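Local coordinates for transcription factor E (Sulfolobus solfataricus, PDB 1Q1H), which stimulates archaeal transcription initiation by enhancing TATA-box recognition and RNA polymerase recruitment, its winged helix domain, the part described here, being involved in binding DNA in the preinitiation complex, at residues D18-V23 with R51-L56; R25-K30 with W80-D85; E33-E38 with W75-W80. All blocks are in the same frame, centred on the assembly; numbering follows the deposited sequence.

Contact 1. Residues D18-V23 with R51-L56; sequences DDVIDV and RKKLNL
Lys53 lays its aliphatic chain across residues 19-23 and meets Val20, Val23 and the backbone of Asp19. CG stands beside the backbone N and anti to the carbonyl carbon (chi1 -78°), and from there the chain runs extended. CG and CD form the apolar part of the contact: CG lies 3.8 Å from Val20 CG2, the two side chains sliding past each other in opposite directions, while CD packs 3.6 Å from Val23 CG2. Farther out, CE passes 3.6 Å from Asp19 CB. The ammonium group finds its firm partner within its own helix, where NZ forms a salt bridge with Asp49; the carboxylate of Asp19, its OD2 4.8 Å from NZ, may add some favourable field, though the charged atoms are not in contact. A long lysine suits this place because its methylenes pack on the valines while its ammonium group is carried on to Asp49. An alanine here would probably leave Asp49 without its cationic mate and open a gap beside Val20, Val23 and the Asp19 backbone. Val23 also turns CG1 to Leu54 CD2, 3.6 Å away, the two side chains crossing at about a right angle. Both valines continue onto Leu57. Such packing of helix 21-30 on helix 47-60, through two valines, a leucine and lysine methylenes, belongs to the helical core of a winged helix domain.

Contact 2. Residues R25-K30 with W80-D85; sequences RILLDK and WKPNID
Pro82, a puckered ring, presents its CB, CG and CD side to Leu27 and Leu28, and Trp80, the only flat ring of the contact, touches the helix with its CB and carbonyl oxygen. The proline CG is the atom that comes up against Leu27 CB, with the proline CD behind it at 4.1 Å from the same CB. Leu27 and the ring cross obliquely, and Leu27 CD1 also lies 4.1 Å from Pro82 CG. On the neighbouring corner, Pro82 CB meets Leu28 CD2 at 4.0 Å, the two side chains running past each other in opposite directions. The indole of Trp80 leads away from this helix: its ring meets that of Tyr65 with planes at about 40°, and it packs on Leu54, Asn55 and Glu58 of helix 47-60.

Leu27 CD2 lies 4.4 Å from Trp80 CB and 4.0 Å from Trp80 O. Leu28 CD2 is also 4.3 Å from Ile84 CD1, at the end of an isoleucine chain that is extended throughout. No hydrogen bond joins the two segments, and the contact rests on apolar packing. Leucine suits position 27 because its forked end touches two partners at once, CD1 on Pro82 and CD2 on Trp80, whereas Leu28 brings one methyl, CD2, to both Pro82 and Ile84. The compact ring of proline can come close to a helix surface without a flexible chain.

Around this core, Asn83 ND2 is hydrogen-bonded to Ser64 OG at the start of strand 64-68, and Leu28 packs on Phe8 and Ile9. Leu28 thus meets both helix 7-13 and the chain leading from strand 77-81 to helix 84-87, while Leu27 faces the strand end and Val63.

Contact 3. Residues E33-E38 with W75-W80; sequences EMTDEE and WFIYYW
Met34 and Trp80 face each other as an antiparallel hydrogen-bonded pair, a single bridge closed by two backbone bonds. Met34 N donates to Trp80 O at 3.0 Å, and Trp80 N returns a nearly straight bond to Met34 O at 2.7 Å (176° at the hydrogen). Two CA-H...O contacts flank the bridge, Glu33 CA to Trp80 O at 3.2 Å and Tyr79 CA to Met34 O at 3.5 Å. Met34 O and Thr35 CA also lie at the edge of the Trp80 indole, near its plane, with Met34 O 3.7 Å from Trp80 CD1. Thr35 carries the pairing one step on through its side chain. With OG1 anti to the backbone N (chi1 -176°), its hydroxyl lies 3.1 Å from Tyr78 O and 2.8 Å from Asp36 OD2, and its one proton may serve either acceptor. A threonine suits this place: it keeps an extended backbone and offers a short hydroxyl to the neighbouring strand.

Glu33 crosses Tyr79 obliquely, with OE1 3.6 Å from Tyr79 CB and the carboxylate and ring planes 29° apart. OE1 is held by a salt bridge to Arg66, whose backbone is also hydrogen-bonded to that of Tyr79. Tyr79 in turn packs on Arg66, so acid, ring and guanidinium belong to one cluster. Asp36 OD1 forms a salt bridge with Arg51 of helix 47-60, which probably steadies the acid beside Thr35. The Met34 side chain leaves its backbone away from strand 77-81 and packs on Ile26 and Leu27.

Strand 77-81 therefore bonds to 64-68 and also to Met34, a single bridge at the place where a winged helix commonly has its short first strand. The two backbone bonds fix the register at this one pair, while the ionic and hydroxyl groups probably fix how the linker turns into helix 36-41.

The three contacts lie close together in one winged helix domain, their centres 12 to 14 Å apart. Contacts 1 and 2 both use helix 21-30, its early part against helix 47-60 and its later turns against the end of strand 77-81. Contact 3 shares that strand and Trp80 with contact 2 and is nested inside the chain loop which contact 2 closes, whereas the segments of contact 1 alternate with those of each of the others. A salt bridge between Lys30 and Glu38 ties contact 2 to contact 3. Helices and hairpin thus form one compact unit in the domain that is involved in DNA binding.

Contact 1. Residues D18-V23 with R51-L56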
loop_
_atom_site.group_PDB
_atom_site.type_symbol
_atom_site.label_atom_id
_atom_site.label_comp_id
_atom_site.label_asym_id
_atom_site.label_seq_id
_atom_site.Cartn_x
_atom_site.Cartn_y
_atom_site.Cartn_z
ATOM N N ASP A 18 -11.444 0.152 -5.739
ATOM C CA ASP A 18 -11.560 -1.038 -4.925
ATOM C C ASP A 18 -10.332 -1.791 -5.398
ATOM O O ASP A 18 -9.765 -2.618 -4.679
ATOM C CB ASP A 18 -12.819 -1.811 -5.281
ATOM C CG ASP A 18 -14.079 -1.044 -4.949
ATOM O OD1 ASP A 18 -14.087 0.184 -5.186
ATOM O OD2 ASP A 18 -15.059 -1.667 -4.466
ATOM N N ASP A 19 -9.926 -1.474 -6.627
ATOM C CA ASP A 19 -8.745 -2.066 -7.236
ATOM C C ASP A 19 -7.626 -1.704 -6.276
ATOM O O ASP A 19 -6.664 -2.461 -6.094
ATOM C CB ASP A 19 -8.450 -1.423 -8.595
ATOM C CG ASP A 19 -9.409 -1.866 -9.693
ATOM O OD1 ASP A 19 -10.640 -1.930 -9.448
ATOM O OD2 ASP A 19 -8.919 -2.128 -10.818
ATOM N N VAL A 20 -7.779 -0.534 -5.660
ATOM C CA VAL A 20 -6.814 -0.004 -4.707
ATOM C C VAL A 20 -6.891 -0.689 -3.339
ATOM O O VAL A 20 -5.877 -1.164 -2.817
ATOM C CB VAL A 20 -7.009 1.532 -4.555
ATOM C CG1 VAL A 20 -6.763 1.966 -3.123
ATOM C CG2 VAL A 20 -6.056 2.272 -5.495
ATOM N N ILE A 21 -8.093 -0.743 -2.769
ATOM C CA ILE A 21 -8.306 -1.358 -1.462
ATOM C C ILE A 21 -7.634 -2.717 -1.340
ATOM O O ILE A 21 -7.208 -3.106 -0.256
ATOM C CB ILE A 21 -9.814 -1.502 -1.151
ATOM C CG1 ILE A 21 -10.345 -0.209 -0.531
ATOM C CG2 ILE A 21 -10.052 -2.660 -0.192
ATOM C CD1 ILE A 21 -10.248 1.005 -1.419
ATOM N N ASP A 22 -7.537 -3.441 -2.449
ATOM C CA ASP A 22 -6.895 -4.756 -2.443
ATOM C C ASP A 22 -5.420 -4.647 -2.088
ATOM O O ASP A 22 -4.884 -5.500 -1.380
ATOM C CB ASP A 22 -7.039 -5.417 -3.809
ATOM C CG ASP A 22 -8.483 -5.550 -4.228
ATOM O OD1 ASP A 22 -9.204 -6.387 -3.637
ATOM O OD2 ASP A 22 -8.896 -4.803 -5.140
ATOM N N VAL A 23 -4.771 -3.593 -2.583
ATOM C CA VAL A 23 -3.357 -3.370 -2.312
ATOM C C VAL A 23 -3.127 -3.028 -0.849
ATOM O O VAL A 23 -2.319 -3.675 -0.172
ATOM C CB VAL A 23 -2.787 -2.232 -3.196
ATOM C CG1 VAL A 23 -1.600 -1.559 -2.496
ATOM C CG2 VAL A 23 -2.339 -2.804 -4.549
ATOM N N ARG A 51 1.878 -0.752 -8.975
ATOM C CA ARG A 51 2.515 0.522 -8.665
ATOM C C ARG A 51 1.526 1.641 -8.948
ATOM O O ARG A 51 1.608 2.714 -8.371
ATOM C CB ARG A 51 3.774 0.734 -9.519
ATOM C CG ARG A 51 4.813 -0.388 -9.487
ATOM C CD ARG A 51 6.202 0.183 -9.803
ATOM N NE ARG A 51 6.834 -0.373 -10.998
ATOM C CZ ARG A 51 6.308 -0.305 -12.217
ATOM N NH1 ARG A 51 5.135 0.291 -12.402
ATOM N NH2 ARG A 51 6.961 -0.822 -13.252
ATOM N N LYS A 52 0.595 1.387 -9.853
ATOM C CA LYS A 52 -0.399 2.386 -10.191
ATOM C C LYS A 52 -1.306 2.612 -8.986
ATOM O O LYS A 52 -1.648 3.751 -8.661
ATOM C CB LYS A 52 -1.203 1.943 -11.426
ATOM C CG LYS A 52 -0.420 2.137 -12.726
ATOM C CD LYS A 52 -1.089 1.577 -13.972
ATOM C CE LYS A 52 -0.112 1.655 -15.157
ATOM N NZ LYS A 52 -0.541 0.907 -16.381
ATOM N N LYS A 53 -1.681 1.527 -8.313
ATOM C CA LYS A 53 -2.523 1.636 -7.136
ATOM C C LYS A 53 -1.745 2.370 -6.062
ATOM O O LYS A 53 -2.178 3.415 -5.576
ATOM C CB LYS A 53 -2.946 0.248 -6.651
ATOM C CG LYS A 53 -4.075 -0.349 -7.495
ATOM C CD LYS A 53 -4.047 -1.862 -7.520
ATOM C CE LYS A 53 -4.957 -2.384 -8.617
ATOM N NZ LYS A 53 -4.955 -3.874 -8.711
ATOM N N LEU A 54 -0.581 1.847 -5.709
ATOM C CA LEU A 54 0.238 2.487 -4.691
ATOM C C LEU A 54 0.342 4.018 -4.802
ATOM O O LEU A 54 0.104 4.709 -3.818
ATOM C CB LEU A 54 1.634 1.867 -4.679
ATOM C CG LEU A 54 1.692 0.446 -4.123
ATOM C CD1 LEU A 54 3.076 -0.160 -4.338
ATOM C CD2 LEU A 54 1.353 0.480 -2.649
ATOM N N ASN A 55 0.667 4.566 -5.972
ATOM C CA ASN A 55 0.796 6.023 -6.069
ATOM C C ASN A 55 -0.511 6.776 -5.884
ATOM O O ASN A 55 -0.492 7.936 -5.492
ATOM C CB ASN A 55 1.414 6.455 -7.403
ATOM C CG ASN A 55 2.724 5.752 -7.709
ATOM O OD1 ASN A 55 3.353 5.159 -6.833
ATOM N ND2 ASN A 55 3.144 5.822 -8.966
ATOM N N LEU A 56 -1.636 6.122 -6.188
ATOM C CA LEU A 56 -2.975 6.718 -6.050
ATOM C C LEU A 56 -3.348 6.886 -4.579
ATOM O O LEU A 56 -3.901 7.906 -4.184
ATOM C CB LEU A 56 -4.024 5.838 -6.737
ATOM C CG LEU A 56 -4.483 6.170 -8.161
ATOM C CD1 LEU A 56 -5.127 4.956 -8.743
ATOM C CD2 LEU A 56 -5.467 7.332 -8.180
#

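Contact 2. Residues R25-K30 with W80-D85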
loop_
_atom_site.group_PDB
_atom_site.type_symbol
_atom_site.label_atom_id
_atom_site.label_comp_id
_atom_site.label_asym_id
_atom_site.label_seq_id
_atom_site.Cartn_x
_atom_site.Cartn_y
_atom_site.Cartn_z
ATOM N N ARG A 25 -4.582 -3.768 1.546
ATOM C CA ARG A 25 -4.777 -4.992 2.306
ATOM C C ARG A 25 -3.488 -5.753 2.606
ATOM O O ARG A 25 -3.040 -5.770 3.753
ATOM C CB ARG A 25 -5.758 -5.906 1.568
ATOM C CG ARG A 25 -7.222 -5.519 1.748
ATOM C CD ARG A 25 -7.580 -5.495 3.224
ATOM N NE ARG A 25 -7.219 -6.739 3.898
ATOM C CZ ARG A 25 -6.889 -6.829 5.184
ATOM N NH1 ARG A 25 -6.870 -5.746 5.953
ATOM N NH2 ARG A 25 -6.580 -8.009 5.703
ATOM N N ILE A 26 -2.911 -6.392 1.586
ATOM C CA ILE A 26 -1.664 -7.151 1.747
ATOM C C ILE A 26 -0.720 -6.409 2.691
ATOM O O ILE A 26 -0.057 -7.013 3.534
ATOM C CB ILE A 26 -0.907 -7.333 0.400
ATOM C CG1 ILE A 26 -1.671 -8.265 -0.546
ATOM C CG2 ILE A 26 0.476 -7.906 0.670
ATOM C CD1 ILE A 26 -3.051 -7.772 -0.933
ATOM N N LEU A 27 -0.655 -5.092 2.523
ATOM C CA LEU A 27 0.189 -4.256 3.353
ATOM C C LEU A 27 -0.251 -4.404 4.801
ATOM O O LEU A 27 0.515 -4.871 5.642
ATOM C CB LEU A 27 0.080 -2.786 2.913
ATOM C CG LEU A 27 0.752 -2.326 1.610
ATOM C CD1 LEU A 27 0.382 -0.889 1.321
ATOM C CD2 LEU A 27 2.257 -2.454 1.728
ATOM N N LEU A 28 -1.495 -4.015 5.084
ATOM C CA LEU A 28 -2.046 -4.097 6.441
ATOM C C LEU A 28 -1.822 -5.484 7.035
ATOM O O LEU A 28 -1.755 -5.636 8.250
ATOM C CB LEU A 28 -3.548 -3.745 6.437
ATOM C CG LEU A 28 -3.893 -2.269 6.149
ATOM C CD1 LEU A 28 -5.383 -2.056 5.957
ATOM C CD2 LEU A 28 -3.408 -1.421 7.301
ATOM N N ASP A 29 -1.681 -6.479 6.160
ATOM C CA ASP A 29 -1.467 -7.868 6.555
ATOM C C ASP A 29 -0.023 -8.164 6.957
ATOM O O ASP A 29 0.263 -8.427 8.129
ATOM C CB ASP A 29 -1.840 -8.817 5.408
ATOM C CG ASP A 29 -3.271 -8.636 4.929
ATOM O OD1 ASP A 29 -4.187 -8.699 5.778
ATOM O OD2 ASP A 29 -3.474 -8.439 3.704
ATOM N N LYS A 30 0.882 -8.141 5.979
ATOM C CA LYS A 30 2.284 -8.436 6.243
ATOM C C LYS A 30 2.793 -7.723 7.493
ATOM O O LYS A 30 3.594 -8.280 8.250
ATOM C CB LYS A 30 3.152 -8.067 5.040
ATOM C CG LYS A 30 4.566 -8.637 5.131
ATOM C CD LYS A 30 5.478 -8.160 4.006
ATOM C CE LYS A 30 6.925 -8.589 4.239
ATOM N NZ LYS A 30 7.854 -8.037 3.206
ATOM N N TRP A 80 7.087 0.376 0.464
ATOM C CA TRP A 80 5.824 0.935 0.895
ATOM C C TRP A 80 5.385 0.445 2.260
ATOM O O TRP A 80 5.733 -0.660 2.684
ATOM C CB TRP A 80 4.760 0.631 -0.159
ATOM C CG TRP A 80 5.198 1.106 -1.489
ATOM C CD1 TRP A 80 6.015 0.454 -2.368
ATOM C CD2 TRP A 80 4.941 2.391 -2.058
ATOM N NE1 TRP A 80 6.287 1.261 -3.453
ATOM C CE2 TRP A 80 5.638 2.455 -3.286
ATOM C CE3 TRP A 80 4.193 3.496 -1.648
ATOM C CZ2 TRP A 80 5.604 3.574 -4.102
ATOM C CZ3 TRP A 80 4.157 4.607 -2.460
ATOM C CH2 TRP A 80 4.860 4.639 -3.676
ATOM N N LYS A 81 4.622 1.287 2.943
ATOM C CA LYS A 81 4.113 0.966 4.261
ATOM C C LYS A 81 2.774 1.684 4.350
ATOM O O LYS A 81 2.545 2.651 3.617
ATOM C CB LYS A 81 5.079 1.501 5.328
ATOM C CG LYS A 81 5.099 0.734 6.648
ATOM C CD LYS A 81 6.172 1.280 7.590
ATOM C CE LYS A 81 6.102 0.645 8.987
ATOM N NZ LYS A 81 7.104 1.225 9.945
ATOM N N PRO A 82 1.857 1.196 5.208
ATOM C CA PRO A 82 0.533 1.790 5.407
ATOM C C PRO A 82 0.608 2.886 6.472
ATOM O O PRO A 82 1.043 2.630 7.594
ATOM C CB PRO A 82 -0.306 0.612 5.885
ATOM C CG PRO A 82 0.420 -0.575 5.396
ATOM C CD PRO A 82 1.841 -0.206 5.641
ATOM N N ASN A 83 0.185 4.101 6.137
ATOM C CA ASN A 83 0.234 5.193 7.104
ATOM C C ASN A 83 -0.867 5.120 8.165
ATOM O O ASN A 83 -1.368 6.155 8.618
ATOM C CB ASN A 83 0.161 6.543 6.384
ATOM C CG ASN A 83 1.310 6.745 5.421
ATOM O OD1 ASN A 83 2.325 6.048 5.505
ATOM N ND2 ASN A 83 1.168 7.707 4.506
ATOM N N ILE A 84 -1.231 3.910 8.580
ATOM C CA ILE A 84 -2.273 3.768 9.580
ATOM C C ILE A 84 -1.906 4.345 10.968
ATOM O O ILE A 84 -2.713 5.042 11.584
ATOM C CB ILE A 84 -2.692 2.304 9.714
ATOM C CG1 ILE A 84 -3.786 2.174 10.779
ATOM C CG2 ILE A 84 -1.484 1.455 10.007
ATOM C CD1 ILE A 84 -4.394 0.783 10.882
ATOM N N ASP A 85 -0.705 4.061 11.466
ATOM C CA ASP A 85 -0.288 4.598 12.756
ATOM C C ASP A 85 -0.495 6.105 12.742
ATOM O O ASP A 85 -0.821 6.707 13.764
ATOM C CB ASP A 85 1.188 4.296 13.020
ATOM C CG ASP A 85 1.391 3.157 14.004
ATOM O OD1 ASP A 85 0.895 3.260 15.150
ATOM O OD2 ASP A 85 2.051 2.161 13.634
#

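Contact 3. Residues E33-E38 with W75-W80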
loop_
_atom_site.group_PDB
_atom_site.type_symbol
_atom_site.label_atom_id
_atom_site.label_comp_id
_atom_site.label_asym_id
_atom_site.label_seq_id
_atom_site.Cartn_x
_atom_site.Cartn_y
_atom_site.Cartn_z
ATOM N N GLU A 33 7.164 -3.310 5.784
ATOM C CA GLU A 33 7.397 -2.801 4.433
ATOM C C GLU A 33 7.295 -3.843 3.343
ATOM O O GLU A 33 7.667 -5.002 3.536
ATOM C CB GLU A 33 8.774 -2.166 4.296
ATOM C CG GLU A 33 9.367 -1.578 5.538
ATOM C CD GLU A 33 10.665 -0.872 5.224
ATOM O OE1 GLU A 33 10.602 0.246 4.677
ATOM O OE2 GLU A 33 11.743 -1.441 5.499
ATOM N N MET A 34 6.813 -3.398 2.186
ATOM C CA MET A 34 6.672 -4.248 1.021
ATOM C C MET A 34 7.060 -3.450 -0.225
ATOM O O MET A 34 7.187 -2.230 -0.173
ATOM C CB MET A 34 5.237 -4.755 0.920
ATOM C CG MET A 34 4.834 -5.684 2.065
ATOM S SD MET A 34 3.664 -6.973 1.530
ATOM C CE MET A 34 4.775 -8.059 0.654
ATOM N N THR A 35 7.267 -4.129 -1.345
ATOM C CA THR A 35 7.648 -3.432 -2.571
ATOM C C THR A 35 6.836 -3.919 -3.760
ATOM O O THR A 35 6.669 -5.117 -3.936
ATOM C CB THR A 35 9.135 -3.629 -2.882
ATOM O OG1 THR A 35 9.475 -2.848 -4.029
ATOM C CG2 THR A 35 9.439 -5.094 -3.164
ATOM N N ASP A 36 6.340 -2.994 -4.578
ATOM C CA ASP A 36 5.521 -3.367 -5.725
ATOM C C ASP A 36 5.738 -4.825 -6.114
ATOM O O ASP A 36 4.772 -5.582 -6.230
ATOM C CB ASP A 36 5.780 -2.437 -6.918
ATOM C CG ASP A 36 7.240 -2.316 -7.261
ATOM O OD1 ASP A 36 7.551 -1.710 -8.301
ATOM O OD2 ASP A 36 8.082 -2.820 -6.494
ATOM N N GLU A 37 6.994 -5.233 -6.285
ATOM C CA GLU A 37 7.278 -6.625 -6.634
ATOM C C GLU A 37 6.479 -7.522 -5.677
ATOM O O GLU A 37 5.509 -8.170 -6.086
ATOM C CB GLU A 37 8.773 -6.951 -6.490
ATOM C CG GLU A 37 9.750 -6.033 -7.232
ATOM C CD GLU A 37 11.216 -6.436 -6.997
ATOM O OE1 GLU A 37 11.688 -7.396 -7.659
ATOM O OE2 GLU A 37 11.891 -5.806 -6.140
ATOM N N GLU A 38 6.895 -7.546 -4.407
ATOM C CA GLU A 38 6.233 -8.347 -3.376
ATOM C C GLU A 38 4.710 -8.274 -3.444
ATOM O O GLU A 38 4.040 -9.286 -3.655
ATOM C CB GLU A 38 6.672 -7.904 -1.977
ATOM C CG GLU A 38 7.863 -8.657 -1.402
ATOM C CD GLU A 38 7.929 -8.573 0.125
ATOM O OE1 GLU A 38 7.916 -7.445 0.663
ATOM O OE2 GLU A 38 7.993 -9.637 0.783
ATOM N N TRP A 75 20.971 -0.693 -7.823
ATOM C CA TRP A 75 19.531 -0.504 -8.053
ATOM C C TRP A 75 18.752 0.115 -6.890
ATOM O O TRP A 75 18.667 -0.451 -5.802
ATOM C CB TRP A 75 18.854 -1.810 -8.481
ATOM C CG TRP A 75 18.696 -1.968 -9.979
ATOM C CD1 TRP A 75 18.090 -3.006 -10.634
ATOM C CD2 TRP A 75 19.099 -1.039 -10.996
ATOM N NE1 TRP A 75 18.084 -2.781 -11.992
ATOM C CE2 TRP A 75 18.696 -1.581 -12.241
ATOM C CE3 TRP A 75 19.758 0.200 -10.979
ATOM C CZ2 TRP A 75 18.928 -0.931 -13.450
ATOM C CZ3 TRP A 75 19.993 0.849 -12.180
ATOM C CH2 TRP A 75 19.576 0.281 -13.401
ATOM N N PHE A 76 18.191 1.294 -7.155
ATOM C CA PHE A 76 17.378 2.067 -6.206
ATOM C C PHE A 76 16.082 1.322 -5.914
ATOM O O PHE A 76 15.492 0.724 -6.809
ATOM C CB PHE A 76 17.010 3.406 -6.836
ATOM C CG PHE A 76 16.138 3.268 -8.066
ATOM C CD1 PHE A 76 14.778 3.585 -8.017
ATOM C CD2 PHE A 76 16.673 2.779 -9.266
ATOM C CE1 PHE A 76 13.961 3.418 -9.144
ATOM C CE2 PHE A 76 15.870 2.606 -10.394
ATOM C CZ PHE A 76 14.511 2.926 -10.333
ATOM N N ILE A 77 15.610 1.373 -4.680
ATOM C CA ILE A 77 14.377 0.667 -4.372
ATOM C C ILE A 77 13.388 1.468 -3.534
ATOM O O ILE A 77 13.769 2.215 -2.640
ATOM C CB ILE A 77 14.665 -0.662 -3.649
ATOM C CG1 ILE A 77 15.796 -1.403 -4.355
ATOM C CG2 ILE A 77 13.422 -1.542 -3.666
ATOM C CD1 ILE A 77 16.255 -2.647 -3.617
ATOM N N TYR A 78 12.108 1.312 -3.841
ATOM C CA TYR A 78 11.070 1.998 -3.093
ATOM C C TYR A 78 10.392 0.971 -2.216
ATOM O O TYR A 78 10.133 -0.149 -2.660
ATOM C CB TYR A 78 10.020 2.601 -4.022
ATOM C CG TYR A 78 10.535 3.680 -4.931
ATOM C CD1 TYR A 78 11.313 3.372 -6.031
ATOM C CD2 TYR A 78 10.218 5.015 -4.704
ATOM C CE1 TYR A 78 11.759 4.370 -6.893
ATOM C CE2 TYR A 78 10.658 6.017 -5.557
ATOM C CZ TYR A 78 11.424 5.687 -6.648
ATOM O OH TYR A 78 11.858 6.668 -7.503
ATOM N N TYR A 79 10.121 1.342 -0.969
ATOM C CA TYR A 79 9.433 0.440 -0.066
ATOM C C TYR A 79 8.178 1.124 0.430
ATOM O O TYR A 79 8.185 2.305 0.767
ATOM C CB TYR A 79 10.316 0.042 1.107
ATOM C CG TYR A 79 11.389 -0.955 0.751
ATOM C CD1 TYR A 79 12.568 -0.553 0.121
ATOM C CD2 TYR A 79 11.240 -2.300 1.070
ATOM C CE1 TYR A 79 13.576 -1.468 -0.173
ATOM C CE2 TYR A 79 12.241 -3.227 0.778
ATOM C CZ TYR A 79 13.406 -2.805 0.160
ATOM O OH TYR A 79 14.396 -3.720 -0.109
ATOM N N TRP A 80 7.087 0.376 0.464
ATOM C CA TRP A 80 5.824 0.935 0.895
ATOM C C TRP A 80 5.385 0.445 2.260
ATOM O O TRP A 80 5.733 -0.660 2.684
ATOM C CB TRP A 80 4.760 0.631 -0.159
ATOM C CG TRP A 80 5.198 1.106 -1.489
ATOM C CD1 TRP A 80 6.015 0.454 -2.368
ATOM C CD2 TRP A 80 4.941 2.391 -2.058
ATOM N NE1 TRP A 80 6.287 1.261 -3.453
ATOM C CE2 TRP A 80 5.638 2.455 -3.286
ATOM C CE3 TRP A 80 4.193 3.496 -1.648
ATOM C CZ2 TRP A 80 5.604 3.574 -4.102
ATOM C CZ3 TRP A 80 4.157 4.607 -2.460
ATOM C CH2 TRP A 80 4.860 4.639 -3.676
#